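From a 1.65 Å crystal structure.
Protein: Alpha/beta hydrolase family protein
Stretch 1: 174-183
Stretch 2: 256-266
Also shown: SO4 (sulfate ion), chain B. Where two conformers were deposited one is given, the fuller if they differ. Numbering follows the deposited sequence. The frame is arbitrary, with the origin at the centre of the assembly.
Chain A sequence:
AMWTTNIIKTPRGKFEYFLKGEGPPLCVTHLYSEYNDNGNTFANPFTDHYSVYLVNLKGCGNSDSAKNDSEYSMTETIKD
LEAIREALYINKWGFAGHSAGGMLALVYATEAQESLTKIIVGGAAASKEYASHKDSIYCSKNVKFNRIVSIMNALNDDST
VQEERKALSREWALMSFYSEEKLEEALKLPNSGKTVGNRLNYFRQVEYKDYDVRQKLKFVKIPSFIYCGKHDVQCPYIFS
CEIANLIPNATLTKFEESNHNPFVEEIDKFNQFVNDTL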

ATOM      1  N   LEU A 174      -6.080 -16.749  -3.551  1.00 10.91           N
ATOM      2  CA  LEU A 174      -7.410 -17.147  -4.014  1.00 11.25           C
ATOM      3  C   LEU A 174      -8.533 -16.450  -3.251  1.00 11.71           C
ATOM      4  O   LEU A 174      -9.572 -16.125  -3.820  1.00 12.10           O
ATOM      5  CB  LEU A 174      -7.569 -18.666  -3.954  1.00 11.17           C
ATOM      6  CG  LEU A 174      -6.817 -19.402  -5.066  1.00 10.82           C
ATOM      7  CD1 LEU A 174      -6.616 -20.863  -4.691  1.00 10.99           C
ATOM      8  CD2 LEU A 174      -7.531 -19.277  -6.412  1.00 11.01           C
HETATM    9  N   MSE A 175      -8.304 -16.209  -1.965  1.00 12.04           N
HETATM   10  CA  MSE A 175      -9.249 -15.473  -1.138  1.00 12.55           C
HETATM   11  C   MSE A 175      -9.277 -13.992  -1.518  1.00 12.60           C
HETATM   12  O   MSE A 175     -10.280 -13.304  -1.296  1.00 13.30           O
HETATM   13  CB  MSE A 175      -8.857 -15.627   0.329  1.00 12.68           C
HETATM   14  CG  MSE A 175      -9.712 -14.840   1.286  1.00 13.86           C
HETATM   15 SE   MSE A 175      -8.797 -14.650   2.971  0.50 14.51          SE
HETATM   16  CE  MSE A 175      -7.234 -13.604   2.408  1.00 14.86           C
ATOM     17  N   SER A 176      -8.176 -13.522  -2.100  1.00 12.32           N
ATOM     18  CA  SER A 176      -7.947 -12.102  -2.384  1.00 12.46           C
ATOM     19  C   SER A 176      -8.323 -11.676  -3.799  1.00 12.18           C
ATOM     20  O   SER A 176      -8.205 -10.494  -4.144  1.00 11.98           O
ATOM     21  CB  SER A 176      -6.472 -11.770  -2.147  1.00 12.67           C
ATOM     22  OG  SER A 176      -6.093 -12.105  -0.831  1.00 14.34           O
ATOM     23  N   PHE A 177      -8.761 -12.637  -4.610  1.00 11.96           N
ATOM     24  CA  PHE A 177      -9.145 -12.401  -6.002  1.00 12.01           C
ATOM     25  C   PHE A 177     -10.574 -12.848  -6.257  1.00 12.34           C
ATOM     26  O   PHE A 177     -10.961 -13.958  -5.891  1.00 12.51           O
ATOM     27  CB  PHE A 177      -8.220 -13.169  -6.954  1.00 11.95           C
ATOM     28  CG  PHE A 177      -6.958 -12.436  -7.302  1.00 11.72           C
ATOM     29  CD1 PHE A 177      -6.833 -11.798  -8.531  1.00 11.99           C
ATOM     30  CD2 PHE A 177      -5.891 -12.389  -6.407  1.00 12.20           C
ATOM     31  CE1 PHE A 177      -5.663 -11.118  -8.867  1.00 11.78           C
ATOM     32  CE2 PHE A 177      -4.718 -11.709  -6.730  1.00 12.17           C
ATOM     33  CZ  PHE A 177      -4.604 -11.072  -7.962  1.00 11.86           C
ATOM     34  N   TYR A 178     -11.343 -11.983  -6.911  1.00 12.60           N
ATOM     35  CA  TYR A 178     -12.716 -12.291  -7.292  1.00 13.36           C
ATOM     36  C   TYR A 178     -12.760 -13.439  -8.302  1.00 13.25           C
ATOM     37  O   TYR A 178     -13.595 -14.340  -8.190  1.00 13.72           O
ATOM     38  CB  TYR A 178     -13.382 -11.028  -7.857  1.00 13.72           C
ATOM     39  CG  TYR A 178     -14.699 -11.250  -8.560  1.00 16.41           C
ATOM     40  CD1 TYR A 178     -15.892 -11.288  -7.846  1.00 18.93           C
ATOM     41  CD2 TYR A 178     -14.751 -11.406  -9.944  1.00 18.50           C
ATOM     42  CE1 TYR A 178     -17.110 -11.487  -8.497  1.00 20.72           C
ATOM     43  CE2 TYR A 178     -15.953 -11.606 -10.601  1.00 20.77           C
ATOM     44  CZ  TYR A 178     -17.126 -11.647  -9.873  1.00 21.50           C
ATOM     45  OH  TYR A 178     -18.315 -11.847 -10.533  1.00 24.00           O
ATOM     46  N   SER A 179     -11.843 -13.402  -9.266  1.00 13.05           N
ATOM     47  CA  SER A 179     -11.805 -14.367 -10.364  1.00 13.27           C
ATOM     48  C   SER A 179     -10.508 -15.169 -10.365  1.00 13.01           C
ATOM     49  O   SER A 179      -9.414 -14.601 -10.345  1.00 12.62           O
ATOM     50  CB  SER A 179     -11.984 -13.645 -11.704  1.00 13.54           C
ATOM     51  OG  SER A 179     -11.583 -14.459 -12.795  1.00 14.77           O
ATOM     52  N   GLU A 180     -10.637 -16.493 -10.394  1.00 12.83           N
ATOM     53  CA  GLU A 180      -9.469 -17.370 -10.464  1.00 12.96           C
ATOM     54  C   GLU A 180      -8.675 -17.138 -11.744  1.00 13.47           C
ATOM     55  O   GLU A 180      -7.446 -17.193 -11.730  1.00 13.40           O
ATOM     56  CB  GLU A 180      -9.876 -18.841 -10.328  1.00 12.86           C
ATOM     57  CG  GLU A 180     -10.506 -19.157  -8.974  1.00 12.06           C
ATOM     58  CD  GLU A 180     -10.547 -20.641  -8.637  1.00 11.50           C
ATOM     59  OE1 GLU A 180     -10.163 -21.479  -9.480  1.00 11.92           O
ATOM     60  OE2 GLU A 180     -10.973 -20.967  -7.512  1.00 10.85           O
ATOM     61  N   GLU A 181      -9.390 -16.856 -12.834  1.00 14.28           N
ATOM     62  CA  GLU A 181      -8.778 -16.544 -14.126  1.00 15.31           C
ATOM     63  C   GLU A 181      -7.907 -15.286 -14.043  1.00 15.05           C
ATOM     64  O   GLU A 181      -6.790 -15.269 -14.568  1.00 15.07           O
ATOM     65  CB  GLU A 181      -9.863 -16.385 -15.198  1.00 16.01           C
ATOM     66  CG  GLU A 181      -9.346 -16.152 -16.615  1.00 18.82           C
ATOM     67  CD  GLU A 181     -10.475 -16.031 -17.627  1.00 22.58           C
ATOM     68  OE1 GLU A 181     -11.344 -16.929 -17.671  1.00 25.05           O
ATOM     69  OE2 GLU A 181     -10.499 -15.034 -18.377  1.00 24.99           O
ATOM     70  N   LYS A 182      -8.415 -14.248 -13.377  1.00 14.74           N
ATOM     71  CA  LYS A 182      -7.664 -13.002 -13.210  0.50 14.75           C
ATOM     72  C   LYS A 182      -6.406 -13.206 -12.366  1.00 14.57           C
ATOM     73  O   LYS A 182      -5.381 -12.574 -12.614  1.00 14.54           O
ATOM     74  CB  LYS A 182      -8.543 -11.897 -12.618  0.50 14.77           C
ATOM     75  CG  LYS A 182      -9.650 -11.409 -13.548  0.50 15.51           C
ATOM     76  CD  LYS A 182      -9.100 -10.974 -14.896  0.50 16.57           C
ATOM     77  CE  LYS A 182     -10.206 -10.426 -15.786  0.50 17.52           C
ATOM     78  NZ  LYS A 182      -9.699 -10.046 -17.136  0.50 18.10           N
ATOM     79  N   LEU A 183      -6.482 -14.093 -11.373  1.00 14.36           N
ATOM     80  CA  LEU A 183      -5.301 -14.435 -10.577  1.00 14.35           C
ATOM     81  C   LEU A 183      -4.228 -15.099 -11.443  1.00 14.82           C
ATOM     82  O   LEU A 183      -3.058 -14.706 -11.397  1.00 14.45           O
ATOM     83  CB  LEU A 183      -5.657 -15.340  -9.385  1.00 14.17           C
ATOM     84  CG  LEU A 183      -4.479 -15.943  -8.599  1.00 14.26           C
ATOM     85  CD1 LEU A 183      -3.542 -14.873  -8.031  1.00 14.66           C
ATOM     86  CD2 LEU A 183      -4.978 -16.845  -7.481  1.00 14.42           C
ATOM     87  N   GLU A 256     -16.270  -3.061  -9.083  1.00 14.62           N
ATOM     88  CA  GLU A 256     -17.392  -3.975  -8.858  1.00 15.47           C
ATOM     89  C   GLU A 256     -17.017  -5.450  -8.982  1.00 15.25           C
ATOM     90  O   GLU A 256     -17.662  -6.306  -8.374  1.00 15.61           O
ATOM     91  CB  GLU A 256     -18.535  -3.658  -9.834  1.00 16.00           C
ATOM     92  CG  GLU A 256     -18.911  -2.176  -9.947  1.00 18.46           C
ATOM     93  CD  GLU A 256     -19.816  -1.683  -8.829  1.00 20.91           C
ATOM     94  OE1 GLU A 256     -20.269  -2.504  -8.003  1.00 21.87           O
ATOM     95  OE2 GLU A 256     -20.083  -0.459  -8.782  1.00 23.21           O
ATOM     96  N   GLU A 257     -15.981  -5.738  -9.767  1.00 15.02           N
ATOM     97  CA  GLU A 257     -15.570  -7.121 -10.012  0.50 14.81           C
ATOM     98  C   GLU A 257     -14.206  -7.426  -9.405  1.00 14.25           C
ATOM     99  O   GLU A 257     -13.439  -8.244  -9.926  1.00 14.20           O
ATOM    100  CB  GLU A 257     -15.577  -7.429 -11.510  0.50 15.16           C
ATOM    101  CG  GLU A 257     -16.925  -7.871 -12.043  0.50 16.50           C
ATOM    102  CD  GLU A 257     -16.834  -8.362 -13.469  0.50 18.23           C
ATOM    103  OE1 GLU A 257     -16.881  -9.593 -13.679  0.50 19.32           O
ATOM    104  OE2 GLU A 257     -16.693  -7.519 -14.379  0.50 19.55           O
ATOM    105  N   SER A 258     -13.916  -6.776  -8.281  1.00 13.37           N
ATOM    106  CA  SER A 258     -12.630  -6.935  -7.614  1.00 12.55           C
ATOM    107  C   SER A 258     -12.788  -7.258  -6.141  1.00 12.20           C
ATOM    108  O   SER A 258     -13.743  -6.819  -5.490  1.00 12.02           O
ATOM    109  CB  SER A 258     -11.789  -5.655  -7.747  1.00 12.37           C
ATOM    110  OG  SER A 258     -11.465  -5.374  -9.097  1.00 12.53           O
ATOM    111  N   ASN A 259     -11.842  -8.048  -5.645  1.00 11.73           N
ATOM    112  CA  ASN A 259     -11.695  -8.279  -4.221  0.50 11.66           C
ATOM    113  C   ASN A 259     -10.657  -7.296  -3.676  1.00 11.59           C
ATOM    114  O   ASN A 259     -10.972  -6.124  -3.445  1.00 12.05           O
ATOM    115  CB  ASN A 259     -11.307  -9.739  -3.965  0.50 11.51           C
ATOM    116  CG  ASN A 259     -11.315 -10.104  -2.493  0.50 11.29           C
ATOM    117  OD1 ASN A 259     -10.792  -9.371  -1.655  0.50 11.31           O
ATOM    118  ND2 ASN A 259     -11.897 -11.252  -2.174  0.50 11.68           N
ATOM    119  N   HIS A 260      -9.414  -7.747  -3.516  1.00 11.31           N
ATOM    120  CA  HIS A 260      -8.367  -6.926  -2.909  1.00 11.12           C
ATOM    121  C   HIS A 260      -7.415  -6.248  -3.898  1.00 11.36           C
ATOM    122  O   HIS A 260      -6.654  -5.359  -3.504  1.00 12.38           O
ATOM    123  CB  HIS A 260      -7.557  -7.790  -1.927  1.00 10.88           C
ATOM    124  CG  HIS A 260      -6.626  -7.012  -1.050  1.00 10.42           C
ATOM    125  ND1 HIS A 260      -7.068  -6.190  -0.037  1.00 10.25           N
ATOM    126  CD2 HIS A 260      -5.273  -6.944  -1.025  1.00 10.09           C
ATOM    127  CE1 HIS A 260      -6.029  -5.643   0.570  1.00 10.06           C
ATOM    128  NE2 HIS A 260      -4.928  -6.084  -0.010  1.00 10.34           N
ATOM    129  N   ASN A 261      -7.467  -6.639  -5.172  1.00 11.14           N
ATOM    130  CA  ASN A 261      -6.444  -6.249  -6.148  0.50 11.04           C
ATOM    131  C   ASN A 261      -6.999  -5.644  -7.449  1.00 11.11           C
ATOM    132  O   ASN A 261      -6.718  -6.165  -8.532  1.00 10.98           O
ATOM    133  CB  ASN A 261      -5.569  -7.461  -6.501  0.50 11.06           C
ATOM    134  CG  ASN A 261      -4.762  -7.982  -5.321  0.50 11.07           C
ATOM    135  OD1 ASN A 261      -3.575  -7.678  -5.186  0.50 11.21           O
ATOM    136  ND2 ASN A 261      -5.399  -8.783  -4.472  0.50 10.84           N
ATOM    137  N   PRO A 262      -7.772  -4.534  -7.363  1.00 11.14           N
ATOM    138  CA  PRO A 262      -8.396  -3.972  -8.583  1.00 11.29           C
ATOM    139  C   PRO A 262      -7.439  -3.657  -9.738  1.00 11.31           C
ATOM    140  O   PRO A 262      -7.830  -3.768 -10.905  1.00 11.43           O
ATOM    141  CB  PRO A 262      -9.041  -2.673  -8.088  1.00 11.41           C
ATOM    142  CG  PRO A 262      -9.202  -2.849  -6.628  1.00 11.71           C
ATOM    143  CD  PRO A 262      -8.075  -3.714  -6.173  1.00 11.22           C
ATOM    144  N   PHE A 263      -6.205  -3.273  -9.410  1.00 10.80           N
ATOM    145  CA  PHE A 263      -5.176  -2.925 -10.404  1.00 11.15           C
ATOM    146  C   PHE A 263      -4.797  -4.078 -11.342  1.00 11.48           C
ATOM    147  O   PHE A 263      -4.283  -3.837 -12.436  1.00 12.05           O
ATOM    148  CB  PHE A 263      -3.932  -2.359  -9.703  1.00 11.00           C
ATOM    149  CG  PHE A 263      -3.583  -3.077  -8.432  1.00 10.69           C
ATOM    150  CD1 PHE A 263      -2.769  -4.208  -8.458  1.00 10.71           C
ATOM    151  CD2 PHE A 263      -4.091  -2.637  -7.210  1.00 10.44           C
ATOM    152  CE1 PHE A 263      -2.457  -4.886  -7.282  1.00 10.30           C
ATOM    153  CE2 PHE A 263      -3.787  -3.305  -6.032  1.00 10.18           C
ATOM    154  CZ  PHE A 263      -2.969  -4.436  -6.066  1.00 10.50           C
ATOM    155  N   VAL A 264      -5.048  -5.321 -10.916  1.00 11.55           N
ATOM    156  CA  VAL A 264      -4.909  -6.483 -11.809  1.00 11.87           C
ATOM    157  C   VAL A 264      -6.218  -7.242 -12.076  1.00 12.01           C
ATOM    158  O   VAL A 264      -6.301  -8.022 -13.031  1.00 12.49           O
ATOM    159  CB  VAL A 264      -3.810  -7.481 -11.342  1.00 11.87           C
ATOM    160  CG1 VAL A 264      -2.429  -6.893 -11.560  1.00 12.41           C
ATOM    161  CG2 VAL A 264      -4.009  -7.899  -9.883  1.00 11.92           C
ATOM    162  N   GLU A 265      -7.237  -7.009 -11.255  1.00 11.77           N
ATOM    163  CA  GLU A 265      -8.525  -7.687 -11.438  1.00 11.86           C
ATOM    164  C   GLU A 265      -9.395  -6.997 -12.486  1.00 12.11           C
ATOM    165  O   GLU A 265     -10.205  -7.644 -13.155  1.00 12.41           O
ATOM    166  CB  GLU A 265      -9.282  -7.796 -10.115  1.00 11.62           C
ATOM    167  CG  GLU A 265      -8.577  -8.646  -9.071  1.00 11.40           C
ATOM    168  CD  GLU A 265      -9.394  -8.790  -7.815  1.00 11.29           C
ATOM    169  OE1 GLU A 265     -10.355  -9.581  -7.816  1.00 11.01           O
ATOM    170  OE2 GLU A 265      -9.086  -8.097  -6.827  1.00 12.62           O
ATOM    171  N   GLU A 266      -9.232  -5.682 -12.606  1.00 12.26           N
ATOM    172  CA  GLU A 266      -9.973  -4.875 -13.577  1.00 12.66           C
ATOM    173  C   GLU A 266      -9.011  -3.881 -14.209  1.00 13.03           C
ATOM    174  O   GLU A 266      -9.079  -2.677 -13.950  1.00 12.98           O
ATOM    175  CB  GLU A 266     -11.132  -4.136 -12.901  1.00 12.50           C
ATOM    176  CG  GLU A 266     -12.234  -5.046 -12.379  1.00 12.91           C
ATOM    177  CD  GLU A 266     -13.374  -4.276 -11.757  1.00 13.43           C
ATOM    178  OE1 GLU A 266     -14.048  -3.515 -12.481  1.00 14.46           O
ATOM    179  OE2 GLU A 266     -13.602  -4.439 -10.540  1.00 13.81           O
TER
HETATM  180  S   SO4 B 278      -1.571  -5.644   2.895  0.80 18.93           S
HETATM  181  O1  SO4 B 278      -1.247  -6.424   4.086  0.80 20.01           O
HETATM  182  O2  SO4 B 278      -2.937  -5.938   2.485  0.80 18.57           O
HETATM  183  O3  SO4 B 278      -1.416  -4.225   3.194  0.80 16.84           O
HETATM  184  O4  SO4 B 278      -0.649  -6.011   1.821  0.80 19.88           O
HETATM  185  O   HOH W   1     -10.637 -11.000 -10.107  1.00 13.42           O
HETATM  186  O   HOH W   2      -5.107 -10.228 -14.163  1.00 17.27           O

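The two stretches meet in a compact, largely polar contact, in which the carboxylate of the buried Glu-265 and the backbone carbonyl of Ser-176 each gather donors, while aromatic rings and aliphatic chain segments pack around them; 537 Å² of surface is buried, both sides summed.

Glu-265 is the organising residue. Its CA-to-CB bond points sideways to the other stretch, but with chi1 m and chi2 t the chain extends until its carboxylate reaches the neighbouring backbone. Tyr-178 N donates to Glu-265 OE1 over 2.8 Å in a nearly straight bond (171°). Within its own stretch the same carboxylate is held by backbone amides: Asn-259 N lies 3.0 Å from both Glu-265 OE1 and Glu-265 OE2, and Asn-261 N donates to Glu-265 OE2 at 2.7 Å. A water adds a further link, donating to Glu-265 OE1 (2.7 Å from its O) and accepting from Ser-179 N (2.8 Å). Glutamate suits this site because two acceptor oxygens on a long side chain can serve several amides at once, and these donors compensate for burying a charged group.

The second focus is Ser-176 O. It accepts from His-260 N at 3.1 Å with good geometry (163°) and, more weakly, from Asn-261 ND2 at 3.3 Å. The approach is close here, and a side chain as small as serine's fits it: Ser-176 CA is 5.2 Å from His-260 CA, and Ser-176 CB is 4.1 Å from His-260 CB. The CA-to-CB bond of Asn-259 points toward the other stretch, its CB 3.2 Å from Ser-176 O. Its ND2 comes within 2.8 Å of Met-175 O, but the angle is too poor for a hydrogen bond.

Phe-177 supplies the apolar part. Its CA-to-CB bond points away, yet the ring end comes nearer, bringing Phe-177 CZ to 3.8 Å from Val-264 CG2 and Phe-177 CD1 to 3.6 Å from Glu-265 CG. The aliphatic part of Glu-265 thus packs against the ring while its carboxylate serves the amides.

Toward the more exposed margin, the flat ring of Tyr-178 offers a broad face, over which Glu-257 CB lies; Tyr-178 CD2 is 3.4 Å from Glu-257 O. Lys-182, whose long aliphatic chain can line this margin, lays its methylenes beside the carbonyl of Glu-265, in the helix of the other stretch, Lys-182 CG being 3.8 Å from Glu-265 O. Nearby, a second water donates to Lys-182 O and Val-264 O, 2.8 Å from each, joining two backbone carbonyls that could not bond to one another directly.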